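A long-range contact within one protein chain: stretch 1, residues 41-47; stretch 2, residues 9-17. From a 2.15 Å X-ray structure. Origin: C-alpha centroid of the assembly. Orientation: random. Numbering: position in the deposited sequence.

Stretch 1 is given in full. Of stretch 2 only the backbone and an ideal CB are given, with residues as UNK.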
ATOM      1  N   LYS A  41      19.382  -5.894   0.951  1.00 34.35           N
ATOM      2  CA  LYS A  41      18.900  -6.903   1.929  1.00 34.42           C
ATOM      3  C   LYS A  41      17.601  -6.435   2.611  1.00 32.39           C
ATOM      4  O   LYS A  41      17.472  -5.255   2.955  1.00 31.76           O
ATOM      5  CB  LYS A  41      19.979  -7.217   2.997  1.00 36.90           C
ATOM      6  CG  LYS A  41      19.770  -8.572   3.734  1.00 39.81           C
ATOM      7  CD  LYS A  41      21.068  -8.984   4.509  1.00 46.37           C
ATOM      8  CE  LYS A  41      20.973 -10.417   5.117  1.00 49.53           C
ATOM      9  NZ  LYS A  41      22.306 -10.884   5.638  1.00 54.39           N
ATOM     10  N   GLU A  42      16.642  -7.363   2.752  1.00 30.88           N
ATOM     11  CA  GLU A  42      15.305  -7.094   3.330  1.00 30.14           C
ATOM     12  C   GLU A  42      14.856  -8.244   4.234  1.00 30.13           C
ATOM     13  O   GLU A  42      15.306  -9.354   4.076  1.00 31.63           O
ATOM     14  CB  GLU A  42      14.226  -6.957   2.234  1.00 28.47           C
ATOM     15  CG  GLU A  42      14.584  -6.198   1.004  1.00 28.74           C
ATOM     16  CD  GLU A  42      14.792  -4.707   1.222  1.00 30.44           C
ATOM     17  OE1 GLU A  42      14.672  -4.190   2.373  1.00 28.79           O
ATOM     18  OE2 GLU A  42      15.022  -4.037   0.201  1.00 33.17           O
ATOM     19  N   GLU A  43      13.933  -7.973   5.133  1.00 30.69           N
ATOM     20  CA  GLU A  43      13.208  -9.017   5.859  1.00 30.44           C
ATOM     21  C   GLU A  43      11.777  -8.917   5.428  1.00 27.97           C
ATOM     22  O   GLU A  43      11.216  -7.838   5.429  1.00 27.86           O
ATOM     23  CB  GLU A  43      13.340  -8.814   7.366  1.00 32.62           C
ATOM     24  CG  GLU A  43      12.742  -9.992   8.232  1.00 37.42           C
ATOM     25  CD  GLU A  43      12.427  -9.555   9.669  1.00 44.05           C
ATOM     26  OE1 GLU A  43      13.367  -9.523  10.488  1.00 47.42           O
ATOM     27  OE2 GLU A  43      11.236  -9.217   9.961  1.00 49.52           O
ATOM     28  N   VAL A  44      11.177 -10.043   5.056  1.00 26.25           N
ATOM     29  CA  VAL A  44       9.799 -10.053   4.604  1.00 25.37           C
ATOM     30  C   VAL A  44       9.004 -11.117   5.383  1.00 25.46           C
ATOM     31  O   VAL A  44       9.466 -12.235   5.544  1.00 26.04           O
ATOM     32  CB  VAL A  44       9.726 -10.247   3.061  1.00 25.14           C
ATOM     33  CG1 VAL A  44      10.418 -11.540   2.600  1.00 24.74           C
ATOM     34  CG2 VAL A  44       8.287 -10.163   2.580  1.00 24.35           C
ATOM     35  N   THR A  45       7.850 -10.717   5.899  1.00 24.39           N
ATOM     36  CA  THR A  45       6.851 -11.588   6.469  1.00 23.94           C
ATOM     37  C   THR A  45       5.682 -11.648   5.500  1.00 23.03           C
ATOM     38  O   THR A  45       5.170 -10.623   5.114  1.00 23.92           O
ATOM     39  CB  THR A  45       6.378 -11.040   7.797  1.00 25.04           C
ATOM     40  OG1 THR A  45       7.449 -11.137   8.722  1.00 24.57           O
ATOM     41  CG2 THR A  45       5.165 -11.801   8.343  1.00 25.13           C
ATOM     42  N   PHE A  46       5.280 -12.850   5.110  1.00 21.50           N
ATOM     43  CA  PHE A  46       4.200 -13.042   4.200  1.00 20.95           C
ATOM     44  C   PHE A  46       3.498 -14.362   4.497  1.00 21.91           C
ATOM     45  O   PHE A  46       4.032 -15.216   5.243  1.00 21.61           O
ATOM     46  CB  PHE A  46       4.709 -13.001   2.772  1.00 21.06           C
ATOM     47  CG  PHE A  46       5.672 -14.126   2.424  1.00 21.52           C
ATOM     48  CD1 PHE A  46       7.019 -14.024   2.727  1.00 21.59           C
ATOM     49  CD2 PHE A  46       5.214 -15.279   1.796  1.00 21.60           C
ATOM     50  CE1 PHE A  46       7.876 -15.032   2.401  1.00 23.59           C
ATOM     51  CE2 PHE A  46       6.072 -16.307   1.484  1.00 21.09           C
ATOM     52  CZ  PHE A  46       7.388 -16.194   1.768  1.00 22.75           C
ATOM     53  N   PHE A  47       2.312 -14.530   3.917  1.00 21.99           N
ATOM     54  CA  PHE A  47       1.471 -15.711   4.174  1.00 23.16           C
ATOM     55  C   PHE A  47       1.097 -16.370   2.857  1.00 23.39           C
ATOM     56  O   PHE A  47       0.854 -15.677   1.880  1.00 23.38           O
ATOM     57  CB  PHE A  47       0.203 -15.329   4.928  1.00 23.16           C
ATOM     58  CG  PHE A  47       0.455 -14.790   6.291  1.00 24.60           C
ATOM     59  CD1 PHE A  47       0.842 -13.465   6.465  1.00 24.73           C
ATOM     60  CD2 PHE A  47       0.287 -15.586   7.412  1.00 25.80           C
ATOM     61  CE1 PHE A  47       1.086 -12.950   7.732  1.00 24.04           C
ATOM     62  CE2 PHE A  47       0.517 -15.079   8.678  1.00 27.01           C
ATOM     63  CZ  PHE A  47       0.917 -13.752   8.835  1.00 26.68           C
ATOM     64  N   UNK A   9       6.940   0.488  -5.712  1.00 21.67           N
ATOM     65  CA  UNK A   9       6.829  -0.975  -5.722  1.00 21.46           C
ATOM     66  C   UNK A   9       8.203  -1.572  -5.420  1.00 22.29           C
ATOM     67  O   UNK A   9       9.207  -1.129  -5.975  1.00 22.13           O
ATOM     68  CB  UNK A   9       6.298  -1.481  -7.065  1.00 21.46           C
ATOM     69  N   UNK A  10       8.226  -2.620  -4.607  1.00 22.33           N
ATOM     70  CA  UNK A  10       9.433  -3.441  -4.449  1.00 23.67           C
ATOM     71  C   UNK A  10       9.082  -4.896  -4.585  1.00 22.93           C
ATOM     72  O   UNK A  10       7.950  -5.261  -4.432  1.00 22.79           O
ATOM     73  CB  UNK A  10      10.107  -3.185  -3.099  1.00 23.67           C
ATOM     74  N   UNK A  11      10.038  -5.688  -5.036  1.00 23.52           N
ATOM     75  CA  UNK A  11       9.869  -7.142  -5.178  1.00 23.08           C
ATOM     76  C   UNK A  11      10.994  -7.765  -4.427  1.00 22.90           C
ATOM     77  O   UNK A  11      12.146  -7.521  -4.765  1.00 24.22           O
ATOM     78  CB  UNK A  11       9.853  -7.599  -6.638  1.00 23.08           C
ATOM     79  N   UNK A  12      10.667  -8.579  -3.420  1.00 21.76           N
ATOM     80  CA  UNK A  12      11.664  -9.153  -2.541  1.00 21.86           C
ATOM     81  C   UNK A  12      11.790 -10.641  -2.877  1.00 21.51           C
ATOM     82  O   UNK A  12      10.818 -11.374  -2.838  1.00 22.05           O
ATOM     83  CB  UNK A  12      11.296  -8.939  -1.071  1.00 21.86           C
ATOM     84  N   UNK A  13      12.987 -11.066  -3.215  1.00 22.85           N
ATOM     85  CA  UNK A  13      13.275 -12.445  -3.606  1.00 22.57           C
ATOM     86  C   UNK A  13      13.811 -13.215  -2.395  1.00 23.58           C
ATOM     87  O   UNK A  13      14.679 -12.712  -1.664  1.00 23.60           O
ATOM     88  CB  UNK A  13      14.277 -12.486  -4.761  1.00 22.57           C
ATOM     89  N   UNK A  14      13.263 -14.402  -2.169  1.00 23.07           N
ATOM     90  CA  UNK A  14      13.591 -15.225  -1.008  1.00 24.11           C
ATOM     91  C   UNK A  14      13.722 -16.684  -1.417  1.00 24.77           C
ATOM     92  O   UNK A  14      13.203 -17.096  -2.487  1.00 23.02           O
ATOM     93  CB  UNK A  14      12.529 -15.071   0.083  1.00 24.11           C
ATOM     94  N   UNK A  15      14.413 -17.459  -0.580  1.00 25.50           N
ATOM     95  CA  UNK A  15      14.350 -18.907  -0.655  1.00 26.92           C
ATOM     96  C   UNK A  15      13.629 -19.421   0.569  1.00 26.88           C
ATOM     97  O   UNK A  15      13.891 -18.958   1.676  1.00 27.89           O
ATOM     98  CB  UNK A  15      15.746 -19.522  -0.769  1.00 26.92           C
ATOM     99  N   UNK A  16      12.781 -20.434   0.391  1.00 27.98           N
ATOM    100  CA  UNK A  16      12.058 -21.045   1.505  1.00 29.40           C
ATOM    101  C   UNK A  16      13.054 -21.975   2.237  1.00 32.54           C
ATOM    102  O   UNK A  16      13.099 -23.195   2.000  1.00 33.38           O
ATOM    103  CB  UNK A  16      10.824 -21.808   1.019  1.00 29.40           C
ATOM    104  N   UNK A  17      13.900 -21.343   3.062  1.00 33.85           N
ATOM    105  CA  UNK A  17      14.980 -21.997   3.781  1.00 36.34           C
ATOM    106  C   UNK A  17      14.782 -22.020   5.308  1.00 37.90           C
ATOM    107  O   UNK A  17      15.733 -22.318   6.041  1.00 39.79           O
ATOM    108  CB  UNK A  17      16.299 -21.298   3.447  1.00 36.34           C
TER

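The strands 41-47 and 9-15 cross at 82°, nearly perpendicular, with a closest axis approach of 8.1 Å. No backbone pairing spans that gap, so side chains must make the contact. From stretch 1, Glu42, Val44 and Phe46 point toward stretch 2, offering a carboxylate at one end and an apolar surface along the rest.

Position 9 has extended backbone angles (-91/139), and nothing of stretch 1 lies within 5.5 Å of its ideal CB; stretch 1 sets no preference. It is Gln9.

At position 10 CA-to-CB points toward stretch 1, but the ideal CB again has no neighbour within 5.5 Å. A short side chain would fall short; a longer one could approach the Glu42 carboxylate, where a donor, a positive charge or a polar group sharing a water would suit. The residue is Gln10, with chi1 m and chi2 t. Its OE1 lies 3.7 Å from Glu42 OE2, and these two acceptors are joined by water 1, which donates to Gln10 OE1 at 2.8 Å and to Glu42 OE2 at 2.6 Å.

Position 11 is out of reach, and many residues would serve. Asp11 accepts a hydrogen bond within its own strand, from Gln9 NE2 to Asp11 OD2 at 3.3 Å.

Position 12 points toward stretch 1, and its CA is 7.2 Å from that of Glu42, the nearest CA pair across the stretches. The ideal CB is 4.6 Å from Val44 CG1 and 4.8 Å from Glu42 CG, which favours a compact apolar group such as valine, isoleucine or alanine. It is Val12, in the t rotamer: Val12 CG1 lies 3.9 Å from Val44 CG1 and 4.0 Å from Glu42 CB, so one methyl reaches both residues.

Position 13 points away and is unconstrained here; it is Tyr13.

Position 14 points toward stretch 1 again, its ideal CB 4.8 Å from Val44 CG1 and 5.2 Å from Phe46 CE1. Small or medium apolar residues suit this site. Val14, in the m rotamer, divides its methyls: Val14 CG1 packs 3.5 Å from Val44 CG1, while Val14 CG2 lies 4.4 Å from Phe46 CE1.

Position 15, out of reach, is Gln15.

Position 16 follows the strand, with CA-to-CB sideways and an ideal CB remote from stretch 1. Only a longer side chain could return to the Phe46 ring; leucine, isoleucine or methionine are plausible. Ile16, m at both chi angles, brings CD1 to 4.1 Å from Phe46 CZ, at the ring edge.

Position 17, also out of reach, is Asp17.

Stretch 2, residues 9-17: QQDVYVQID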
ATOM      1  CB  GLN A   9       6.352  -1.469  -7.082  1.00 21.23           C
ATOM      2  CG  GLN A   9       6.286  -3.036  -7.205  1.00 21.13           C
ATOM      3  CD  GLN A   9       5.496  -3.514  -8.417  1.00 21.96           C
ATOM      4  OE1 GLN A   9       4.459  -2.961  -8.743  1.00 24.84           O
ATOM      5  NE2 GLN A   9       5.987  -4.571  -9.077  1.00 19.43           N
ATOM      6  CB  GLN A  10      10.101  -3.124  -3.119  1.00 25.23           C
ATOM      7  CG  GLN A  10      10.856  -1.794  -3.175  1.00 26.91           C
ATOM      8  CD  GLN A  10      11.616  -1.481  -1.931  1.00 28.63           C
ATOM      9  OE1 GLN A  10      12.721  -1.949  -1.748  1.00 30.73           O
ATOM     10  NE2 GLN A  10      11.046  -0.651  -1.081  1.00 29.15           N
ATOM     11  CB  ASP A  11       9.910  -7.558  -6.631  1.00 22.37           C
ATOM     12  CG  ASP A  11       8.671  -7.121  -7.382  1.00 25.32           C
ATOM     13  OD1 ASP A  11       7.647  -7.836  -7.342  1.00 23.31           O
ATOM     14  OD2 ASP A  11       8.694  -6.038  -7.985  1.00 27.95           O
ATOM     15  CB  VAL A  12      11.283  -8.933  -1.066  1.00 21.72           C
ATOM     16  CG1 VAL A  12      12.361  -9.541  -0.134  1.00 22.99           C
ATOM     17  CG2 VAL A  12      11.113  -7.414  -0.789  1.00 22.49           C
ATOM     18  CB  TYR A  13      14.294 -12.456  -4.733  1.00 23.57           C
ATOM     19  CG  TYR A  13      13.731 -11.828  -6.004  1.00 24.82           C
ATOM     20  CD1 TYR A  13      13.776 -10.438  -6.194  1.00 23.86           C
ATOM     21  CD2 TYR A  13      13.095 -12.624  -7.001  1.00 23.68           C
ATOM     22  CE1 TYR A  13      13.253  -9.853  -7.325  1.00 24.89           C
ATOM     23  CE2 TYR A  13      12.567 -12.031  -8.152  1.00 24.31           C
ATOM     24  CZ  TYR A  13      12.648 -10.649  -8.309  1.00 25.44           C
ATOM     25  OH  TYR A  13      12.145 -10.035  -9.450  1.00 27.07           O
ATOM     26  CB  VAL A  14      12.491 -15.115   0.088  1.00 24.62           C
ATOM     27  CG1 VAL A  14      12.406 -13.697   0.614  1.00 23.37           C
ATOM     28  CG2 VAL A  14      11.145 -15.620  -0.417  1.00 22.60           C
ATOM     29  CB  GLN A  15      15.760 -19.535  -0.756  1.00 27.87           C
ATOM     30  CG  GLN A  15      15.702 -21.041  -1.033  1.00 28.01           C
ATOM     31  CD  GLN A  15      17.050 -21.666  -1.302  1.00 30.63           C
ATOM     32  OE1 GLN A  15      18.071 -21.199  -0.830  1.00 28.60           O
ATOM     33  NE2 GLN A  15      17.046 -22.743  -2.068  1.00 31.14           N
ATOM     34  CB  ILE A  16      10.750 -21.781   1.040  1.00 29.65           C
ATOM     35  CG1 ILE A  16       9.867 -20.872   0.172  1.00 28.82           C
ATOM     36  CG2 ILE A  16       9.903 -22.260   2.261  1.00 27.87           C
ATOM     37  CD1 ILE A  16       9.534 -19.505   0.787  1.00 26.07           C
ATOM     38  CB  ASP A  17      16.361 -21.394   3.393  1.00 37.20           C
ATOM     39  CG  ASP A  17      16.522 -19.909   3.768  1.00 39.68           C
ATOM     40  OD1 ASP A  17      15.561 -19.189   4.189  1.00 38.23           O
ATOM     41  OD2 ASP A  17      17.645 -19.439   3.575  1.00 44.70           O
TER
HETATM   42  O   HOH W   1      14.610  -1.446   0.278  1.00 35.43           O
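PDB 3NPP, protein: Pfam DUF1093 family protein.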